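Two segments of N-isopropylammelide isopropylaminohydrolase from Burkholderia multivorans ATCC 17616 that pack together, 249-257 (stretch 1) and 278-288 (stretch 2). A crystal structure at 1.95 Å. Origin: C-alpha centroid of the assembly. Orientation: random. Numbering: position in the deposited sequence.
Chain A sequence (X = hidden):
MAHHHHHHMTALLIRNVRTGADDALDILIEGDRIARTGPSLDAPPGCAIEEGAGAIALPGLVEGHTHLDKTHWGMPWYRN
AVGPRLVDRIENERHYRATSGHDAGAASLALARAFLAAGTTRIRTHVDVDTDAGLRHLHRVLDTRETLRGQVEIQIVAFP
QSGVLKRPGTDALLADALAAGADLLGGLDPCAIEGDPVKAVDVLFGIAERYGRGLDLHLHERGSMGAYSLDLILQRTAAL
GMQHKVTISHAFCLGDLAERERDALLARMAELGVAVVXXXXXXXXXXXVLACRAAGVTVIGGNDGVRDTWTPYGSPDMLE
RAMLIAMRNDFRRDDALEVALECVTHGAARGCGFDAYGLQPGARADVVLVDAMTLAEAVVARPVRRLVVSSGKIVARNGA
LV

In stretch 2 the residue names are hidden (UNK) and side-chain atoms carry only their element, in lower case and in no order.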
# COMPACT_ATOMS: atom_id res chain seq x y z
N SER A 249 -3.93 9.14 -4.30
CA SER A 249 -3.19 9.07 -3.05
C SER A 249 -3.22 10.42 -2.34
O SER A 249 -3.08 11.47 -2.97
CB SER A 249 -1.74 8.65 -3.29
OG SER A 249 -1.65 7.25 -3.58
N HIS A 250 -3.38 10.36 -1.01
CA HIS A 250 -3.38 11.48 -0.07
C HIS A 250 -4.72 12.21 -0.10
O HIS A 250 -5.52 12.09 0.84
CB HIS A 250 -2.20 12.41 -0.33
CG HIS A 250 -0.88 11.71 -0.28
ND1 HIS A 250 -0.56 10.80 0.71
CD2 HIS A 250 0.19 11.74 -1.12
CE1 HIS A 250 0.65 10.31 0.49
NE2 HIS A 250 1.13 10.87 -0.61
N ALA A 251 -5.00 12.94 -1.18
CA ALA A 251 -6.32 13.54 -1.40
C ALA A 251 -6.72 14.45 -0.24
O ALA A 251 -7.88 14.47 0.18
CB ALA A 251 -7.38 12.45 -1.62
N PHE A 252 -5.75 15.22 0.26
CA PHE A 252 -5.99 16.12 1.39
C PHE A 252 -7.17 17.06 1.15
O PHE A 252 -7.85 17.45 2.11
CB PHE A 252 -4.74 16.96 1.69
CG PHE A 252 -3.50 16.15 1.92
CD1 PHE A 252 -3.55 14.95 2.61
CD2 PHE A 252 -2.28 16.61 1.46
CE1 PHE A 252 -2.40 14.21 2.83
CE2 PHE A 252 -1.12 15.88 1.67
CZ PHE A 252 -1.18 14.68 2.36
N CYS A 253 -7.42 17.45 -0.10
CA CYS A 253 -8.49 18.42 -0.34
C CYS A 253 -9.85 17.90 0.10
O CYS A 253 -10.74 18.71 0.38
CB CYS A 253 -8.53 18.82 -1.82
SG CYS A 253 -8.99 17.49 -2.97
N LEU A 254 -10.01 16.58 0.18
CA LEU A 254 -11.27 16.01 0.64
C LEU A 254 -11.53 16.31 2.11
O LEU A 254 -12.67 16.20 2.57
CB LEU A 254 -11.28 14.49 0.40
CG LEU A 254 -11.27 14.02 -1.06
CD1 LEU A 254 -11.11 12.49 -1.18
CD2 LEU A 254 -12.55 14.46 -1.78
N GLY A 255 -10.50 16.70 2.87
CA GLY A 255 -10.70 17.23 4.20
C GLY A 255 -10.91 18.73 4.27
O GLY A 255 -11.33 19.23 5.31
N ASP A 256 -10.64 19.45 3.18
CA ASP A 256 -10.85 20.90 3.13
C ASP A 256 -12.26 21.29 2.69
O ASP A 256 -12.76 22.34 3.10
CB ASP A 256 -9.87 21.56 2.16
CG ASP A 256 -8.43 21.43 2.59
OD1 ASP A 256 -8.13 21.61 3.78
OD2 ASP A 256 -7.58 21.15 1.72
N LEU A 257 -12.89 20.48 1.85
CA LEU A 257 -14.12 20.88 1.18
C LEU A 257 -15.31 20.85 2.12
O LEU A 257 -15.36 20.06 3.07
CB LEU A 257 -14.38 19.97 -0.01
CG LEU A 257 -13.35 20.05 -1.14
CD1 LEU A 257 -13.69 19.02 -2.20
CD2 LEU A 257 -13.32 21.44 -1.73
N UNK A 278 -4.90 6.79 2.21
CA UNK A 278 -4.59 7.72 3.29
C UNK A 278 -3.44 7.14 4.11
O UNK A 278 -3.40 5.94 4.36
o UNK A 278 -5.44 9.06 5.12
c UNK A 278 -6.31 6.79 4.94
c UNK A 278 -5.80 8.03 4.18
N UNK A 279 -2.49 7.99 4.46
CA UNK A 279 -1.40 7.61 5.34
C UNK A 279 -1.55 8.27 6.70
O UNK A 279 -0.64 8.18 7.54
c UNK A 279 -0.06 7.96 4.70
c UNK A 279 -0.01 7.39 3.27
o UNK A 279 0.09 9.38 4.65
N UNK A 280 -2.68 8.94 6.92
CA UNK A 280 -3.02 9.57 8.18
C UNK A 280 -1.95 10.52 8.73
O UNK A 280 -1.59 10.44 9.90
c UNK A 280 -3.36 8.51 9.22
N UNK A 281 -1.46 11.46 7.91
CA UNK A 281 -0.56 12.48 8.46
C UNK A 281 -1.26 13.29 9.54
O UNK A 281 -2.44 13.64 9.41
c UNK A 281 -1.79 11.72 6.50
c UNK A 281 -0.22 13.35 7.24
c UNK A 281 -1.41 13.16 6.33
N UNK A 282 -0.55 13.56 10.62
CA UNK A 282 -1.17 14.16 11.80
C UNK A 282 -1.28 15.68 11.72
O UNK A 282 -1.92 16.27 12.60
c UNK A 282 -0.40 13.77 13.07
N UNK A 283 -0.72 16.33 10.69
CA UNK A 283 -0.63 17.79 10.66
C UNK A 283 -1.25 18.41 9.41
O UNK A 283 -0.99 19.59 9.13
c UNK A 283 0.83 18.23 10.78
N UNK A 284 -2.05 17.67 8.66
CA UNK A 284 -2.80 18.23 7.53
C UNK A 284 -4.15 17.55 7.47
O UNK A 284 -4.32 16.42 7.95
c UNK A 284 -2.03 18.03 6.19
c UNK A 284 -1.61 16.60 6.03
c UNK A 284 -2.84 18.49 4.97
N UNK A 285 -5.17 18.26 6.97
CA UNK A 285 -6.48 17.62 6.80
C UNK A 285 -6.39 16.37 5.93
O UNK A 285 -5.56 16.26 5.02
c UNK A 285 -7.33 18.71 6.13
c UNK A 285 -5.30 19.72 7.01
c UNK A 285 -6.51 19.97 6.16
N UNK A 286 -7.25 15.40 6.24
CA UNK A 286 -7.24 14.12 5.54
C UNK A 286 -8.67 13.79 5.13
O UNK A 286 -9.64 14.31 5.70
c UNK A 286 -6.66 12.99 6.42
c UNK A 286 -5.19 13.25 6.71
c UNK A 286 -7.45 12.87 7.71
N UNK A 287 -8.85 12.93 4.13
CA UNK A 287 -10.19 12.39 3.89
C UNK A 287 -10.66 11.61 5.11
O UNK A 287 -9.91 10.83 5.71
c UNK A 287 -8.52 11.24 2.57
c UNK A 287 -9.99 11.48 2.66
c UNK A 287 -7.86 12.45 3.15
N UNK A 288 -11.90 11.86 5.50
CA UNK A 288 -12.52 11.08 6.57
C UNK A 288 -12.71 9.65 6.09
O UNK A 288 -13.36 9.42 5.06
o UNK A 288 -14.63 10.81 7.72
c UNK A 288 -13.85 11.71 6.96
O HOH W 1 -1.86 10.67 3.14
O HOH W 2 -4.59 11.29 3.55
O HOH W 3 -13.42 14.41 4.72

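Position 278 carries one carbon that branches to one oxygen and one carbon. This beta-branched side chain with a hydroxyl identifies Thr 278, whose CA-to-CB bond points away from stretch 1; water 2 links it to His 250, 2.9 Å from Thr 278 OG1 and 3.0 Å from His 250 O, to which it donates. Position 279 repeats the same pattern, a carbon bearing one oxygen and one carbon, with the terminal carbon near the plane of the His 250 ring, at its edge. It is Thr 279, and its CG2 lies 4.1 Å from His 250 CE1. Water 1 joins the pair, 2.8 Å from His 250 ND1 and accepting from Thr 279 N at 3.1 Å.

Position 280 has a single side-chain carbon, directed away from stretch 1: Ala 280. Its N makes a weak hydrogen bond to Thr 278 OG1 (3.3 Å). At 281 three carbons close a ring onto the backbone N and approach the Phe 252 ring obliquely. This is Pro 281, with CG 3.8 Å from Phe 252 CE1. Positions 282 and 283 each show one carbon, out of reach of stretch 1; they are Ala 282 and Ala 283, both exposed.

Position 284 has one carbon carrying two more, without oxygen, lying over a face of the Phe 252 ring. It is Val 284. Its CG1 sits 4.1 Å from the ring centroid, 12° off the normal, a CH-pi contact, while CG2 is 3.9 Å from Phe 252 CG. At 285 another three-carbon ring closes onto N and faces Gly 255 and Asp 256: Pro 285, whose CG lies 3.3 Å from Asp 256 OD1.

Position 286 has one carbon carrying two more, pointing away; it is Val 286, and its backbone makes the close approach: Val 286 O is 3.4 Å from Gly 255 CA. A CB on Gly 255 would clash with that oxygen. Position 287 closes a third such ring, against His 250 and Leu 254. In Pro 287, CD lies 3.3 Å from His 250 O and CB 4.0 Å from Leu 254 CB. Position 288, one carbon then one oxygen, is Ser 288, the N-cap of a following helix; water 3 accepts from its N and donates to Leu 254 O.

No direct hydrogen bond crosses the interface. Apolar packing around Phe 252 and against Leu 254 combines with three bridging waters to join the segments, burying 488 Å² in total.

Stretch 2, residues 278-288: TTAPAAVPVPS
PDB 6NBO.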